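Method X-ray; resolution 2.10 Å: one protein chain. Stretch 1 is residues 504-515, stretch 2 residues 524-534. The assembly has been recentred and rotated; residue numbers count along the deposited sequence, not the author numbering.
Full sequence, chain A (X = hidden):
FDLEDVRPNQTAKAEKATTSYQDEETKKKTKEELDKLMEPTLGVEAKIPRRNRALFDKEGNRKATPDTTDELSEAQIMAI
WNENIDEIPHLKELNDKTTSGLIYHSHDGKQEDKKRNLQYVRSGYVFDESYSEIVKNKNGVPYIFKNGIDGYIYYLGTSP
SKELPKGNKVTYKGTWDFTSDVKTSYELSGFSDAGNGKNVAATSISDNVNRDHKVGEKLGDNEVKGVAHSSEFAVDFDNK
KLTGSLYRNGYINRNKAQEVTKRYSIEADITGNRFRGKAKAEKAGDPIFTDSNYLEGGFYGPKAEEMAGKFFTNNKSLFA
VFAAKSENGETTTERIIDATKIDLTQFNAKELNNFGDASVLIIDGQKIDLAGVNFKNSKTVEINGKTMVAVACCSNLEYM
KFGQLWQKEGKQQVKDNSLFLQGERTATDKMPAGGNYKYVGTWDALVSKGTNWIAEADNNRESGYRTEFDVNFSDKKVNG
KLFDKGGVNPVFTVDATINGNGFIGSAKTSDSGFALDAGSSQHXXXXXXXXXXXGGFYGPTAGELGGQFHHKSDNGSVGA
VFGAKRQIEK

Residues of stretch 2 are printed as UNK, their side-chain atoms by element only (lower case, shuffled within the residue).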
# COMPACT_ATOMS: atom_id res chain seq x y z
N ILE A 504 4.60 -24.19 8.30
CA ILE A 504 3.51 -24.77 7.53
C ILE A 504 3.31 -26.21 7.97
O ILE A 504 4.27 -26.91 8.26
CB ILE A 504 3.81 -24.74 6.01
CG1 ILE A 504 4.22 -23.34 5.57
CG2 ILE A 504 2.60 -25.22 5.21
CD1 ILE A 504 4.61 -23.25 4.11
N GLY A 505 2.05 -26.64 8.04
CA GLY A 505 1.74 -27.98 8.51
C GLY A 505 0.26 -28.31 8.50
O GLY A 505 -0.48 -27.92 7.60
N SER A 506 -0.17 -29.02 9.53
CA SER A 506 -1.54 -29.54 9.58
C SER A 506 -2.20 -29.35 10.94
O SER A 506 -1.57 -29.54 11.98
CB SER A 506 -1.55 -31.03 9.21
OG SER A 506 -1.10 -31.24 7.88
N ALA A 507 -3.47 -28.98 10.91
CA ALA A 507 -4.27 -28.92 12.12
C ALA A 507 -5.24 -30.10 12.12
O ALA A 507 -5.66 -30.58 11.07
CB ALA A 507 -5.03 -27.61 12.19
N LYS A 508 -5.58 -30.58 13.31
CA LYS A 508 -6.50 -31.69 13.43
C LYS A 508 -7.16 -31.75 14.78
O LYS A 508 -6.96 -30.89 15.64
CB LYS A 508 -5.78 -33.02 13.20
CG LYS A 508 -4.57 -33.22 14.11
CD LYS A 508 -3.94 -34.59 13.93
CE LYS A 508 -4.74 -35.68 14.63
NZ LYS A 508 -4.09 -37.02 14.52
N THR A 509 -7.91 -32.81 14.97
CA THR A 509 -8.48 -33.11 16.27
C THR A 509 -8.09 -34.53 16.59
O THR A 509 -7.41 -35.18 15.79
CB THR A 509 -10.00 -32.97 16.24
OG1 THR A 509 -10.53 -33.84 15.23
CG2 THR A 509 -10.37 -31.54 15.90
N SER A 510 -8.51 -35.01 17.75
CA SER A 510 -8.30 -36.41 18.07
C SER A 510 -8.93 -37.23 16.95
O SER A 510 -9.74 -36.71 16.18
CB SER A 510 -8.93 -36.76 19.42
OG SER A 510 -10.29 -36.38 19.46
N ASP A 511 -8.55 -38.49 16.85
CA ASP A 511 -9.17 -39.38 15.88
C ASP A 511 -10.65 -39.50 16.23
O ASP A 511 -11.47 -39.84 15.38
CB ASP A 511 -8.49 -40.74 15.89
CG ASP A 511 -7.02 -40.66 15.55
OD1 ASP A 511 -6.49 -39.53 15.48
OD2 ASP A 511 -6.39 -41.72 15.36
N SER A 512 -10.97 -39.21 17.48
CA SER A 512 -12.34 -39.25 17.97
C SER A 512 -13.17 -38.06 17.47
O SER A 512 -14.37 -38.20 17.23
CB SER A 512 -12.34 -39.27 19.50
OG SER A 512 -13.61 -38.92 20.02
N GLY A 513 -12.52 -36.91 17.32
CA GLY A 513 -13.22 -35.69 16.99
C GLY A 513 -13.75 -35.05 18.26
O GLY A 513 -13.58 -35.62 19.34
N PHE A 514 -14.39 -33.89 18.15
CA PHE A 514 -14.89 -33.23 19.36
C PHE A 514 -16.33 -32.74 19.25
O PHE A 514 -16.77 -32.27 18.20
CB PHE A 514 -13.96 -32.11 19.80
CG PHE A 514 -14.01 -30.88 18.94
CD1 PHE A 514 -13.16 -30.74 17.86
CD2 PHE A 514 -14.90 -29.86 19.22
CE1 PHE A 514 -13.20 -29.60 17.06
CE2 PHE A 514 -14.95 -28.72 18.44
CZ PHE A 514 -14.09 -28.59 17.36
N ALA A 515 -17.05 -32.84 20.36
CA ALA A 515 -18.48 -32.54 20.41
C ALA A 515 -18.76 -31.04 20.35
O ALA A 515 -18.25 -30.28 21.17
CB ALA A 515 -19.09 -33.13 21.66
N UNK A 524 -22.49 -36.69 14.89
CA UNK A 524 -21.12 -36.97 15.27
C UNK A 524 -20.29 -35.74 15.58
O UNK A 524 -20.62 -34.63 15.18
N UNK A 525 -19.21 -35.97 16.32
CA UNK A 525 -18.25 -34.92 16.65
C UNK A 525 -17.63 -34.34 15.39
O UNK A 525 -17.59 -35.00 14.35
c UNK A 525 -17.65 -35.99 18.88
n UNK A 525 -16.77 -36.60 19.65
o UNK A 525 -18.83 -35.83 19.21
c UNK A 525 -17.14 -35.48 17.54
N UNK A 526 -17.13 -33.11 15.47
CA UNK A 526 -16.36 -32.58 14.37
C UNK A 526 -15.05 -33.33 14.35
O UNK A 526 -14.28 -33.27 15.31
c UNK A 526 -16.12 -31.09 14.55
N UNK A 527 -14.80 -34.07 13.28
CA UNK A 527 -13.51 -34.71 13.11
C UNK A 527 -12.77 -34.05 11.95
O UNK A 527 -13.26 -33.99 10.82
c UNK A 527 -13.61 -36.24 12.90
c UNK A 527 -12.23 -36.87 12.97
c UNK A 527 -14.53 -36.84 13.94
N UNK A 528 -11.58 -33.54 12.27
CA UNK A 528 -10.78 -32.81 11.31
C UNK A 528 -9.39 -33.38 11.24
O UNK A 528 -8.77 -33.67 12.27
c UNK A 528 -13.12 -29.51 9.50
c UNK A 528 -10.68 -31.35 11.71
c UNK A 528 -13.79 -29.21 11.78
c UNK A 528 -12.72 -29.97 12.18
c UNK A 528 -12.05 -30.28 9.91
c UNK A 528 -13.99 -28.97 10.43
c UNK A 528 -11.84 -30.52 11.26
N UNK A 529 -8.88 -33.52 10.03
CA UNK A 529 -7.51 -33.94 9.86
C UNK A 529 -6.90 -33.34 8.61
O UNK A 529 -7.61 -32.91 7.70
c UNK A 529 -7.41 -35.47 9.84
o UNK A 529 -8.02 -36.00 8.67
N UNK A 530 -5.57 -33.30 8.58
CA UNK A 530 -4.84 -32.78 7.44
C UNK A 530 -5.36 -31.41 6.99
O UNK A 530 -5.41 -31.12 5.80
o UNK A 530 -2.93 -32.67 5.50
o UNK A 530 -3.82 -34.20 4.20
c UNK A 530 -4.89 -33.78 6.28
c UNK A 530 -3.80 -33.53 5.25
N UNK A 531 -5.76 -30.58 7.95
CA UNK A 531 -6.14 -29.21 7.64
C UNK A 531 -4.88 -28.38 7.40
O UNK A 531 -3.93 -28.43 8.18
c UNK A 531 -9.27 -29.33 8.08
c UNK A 531 -6.95 -28.56 8.78
c UNK A 531 -8.18 -29.40 9.12
c UNK A 531 -7.35 -27.14 8.39
N UNK A 532 -4.87 -27.62 6.31
CA UNK A 532 -3.69 -26.84 5.97
C UNK A 532 -3.58 -25.58 6.82
O UNK A 532 -4.47 -24.73 6.82
c UNK A 532 -2.48 -25.73 3.98
c UNK A 532 -1.46 -24.88 1.84
c UNK A 532 -2.29 -25.97 2.49
c UNK A 532 -3.70 -26.50 4.48
n UNK A 532 -2.24 -23.62 1.63
N UNK A 533 -2.49 -25.47 7.57
CA UNK A 533 -2.26 -24.30 8.41
C UNK A 533 -1.00 -23.53 8.03
O UNK A 533 0.09 -24.10 7.96
c UNK A 533 -1.75 -26.06 10.14
c UNK A 533 -1.43 -23.65 10.71
c UNK A 533 -2.26 -24.66 9.92
N UNK A 534 -1.17 -22.24 7.78
CA UNK A 534 -0.07 -21.32 7.49
C UNK A 534 0.19 -20.41 8.69
O UNK A 534 -0.75 -19.86 9.27
c UNK A 534 -0.38 -20.46 6.26
c UNK A 534 -0.24 -21.23 4.96
n UNK A 534 -1.35 -21.77 4.47
o UNK A 534 0.85 -21.32 4.40

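Position 524 has backbone atoms and no side-chain atom. It touches nothing on stretch 1. It is Gly524.

Position 525 has two side-chain carbons, the second carrying one oxygen and one nitrogen. That is an amide on a short stem, Asn525. Its CA-to-CB bond points toward stretch 1, and CB lies 3.2 Å from Phe514 N. Asn525 ND2 gives a weak hydrogen bond to Gly513 O at 3.4 Å, and Asn525 OD1 is 3.7 Å from Ala515 CB.

Position 526 has a single side-chain carbon. It lies over one face of the Phe514 ring, with CB 4.1 Å from Phe514 CE1. This is Ala526. Its backbone pairs both ways with Phe514: Phe514 N to Ala526 O and Ala526 N to Phe514 O are both 2.9 Å.

Position 527 has three carbons, one carrying the other two. One of the two tips is 3.5 Å from Gly513 CA, and the other is 3.9 Å from Asp511 O. The short fork without a further carbon is Val527.

Position 528 has one carbon and then a ring of six carbons, with no oxygen on the ring. It is Phe528. Its CB is 4.2 Å from Thr509 CG2. The backbone bonds to the same threonine: Thr509 N to Phe528 O is 3.0 Å, and Phe528 N to Thr509 OG1 is 3.2 Å.

Position 529 has one carbon and one oxygen. A lone oxygen on CB, without a second branch, is Ser529. Its CB is 4.5 Å from Lys508 CB, and its hydroxyl makes no hydrogen bond to stretch 1.

Position 530 has two carbons, the second carrying two atoms, both oxygen. This is a carboxylate, Asp530. Its CA-to-CB bond points away, yet the end comes nearer, and Ser506 OG gives a weak hydrogen bond to Asp530 OD1 at 3.3 Å.

Position 531 has four carbons, forked at the first, with one arm two carbons long. That is Ile531. Its CB packs 4.0 Å from Ala507 CB. Ala507 N to Ile531 O is 2.8 Å, and Ile531 N to Ala507 O is 3.1 Å.

Position 532 has four carbons in a row ending in nitrogen. It is Lys532, facing the same side of the sheet as Ser506.

Position 533 has three carbons, forked at the first. It is Val533. Val533 CG1 lies 4.2 Å from Ala507 CB. Gly505 N to Val533 O and Val533 N to Gly505 O are both 3.2 Å.

Position 534 has two carbons, the second with one oxygen and one nitrogen. It is Asn534, with OD1 4.1 Å from Ile504 CG1.

The contact is mainly backbone pairing. An antiparallel ladder joins 504-507 to 531-534, and a single bridge joins Phe514 to Ala526. The register shifts by two between them, where Thr509 holds Phe528. Ala507, Ile531 and Val533 pack on one sheet face. Gly513 leaves room for Val527: a CB there would clash with Val527 CG2.

Stretch 2 524-534: GNAVFSDIKVN
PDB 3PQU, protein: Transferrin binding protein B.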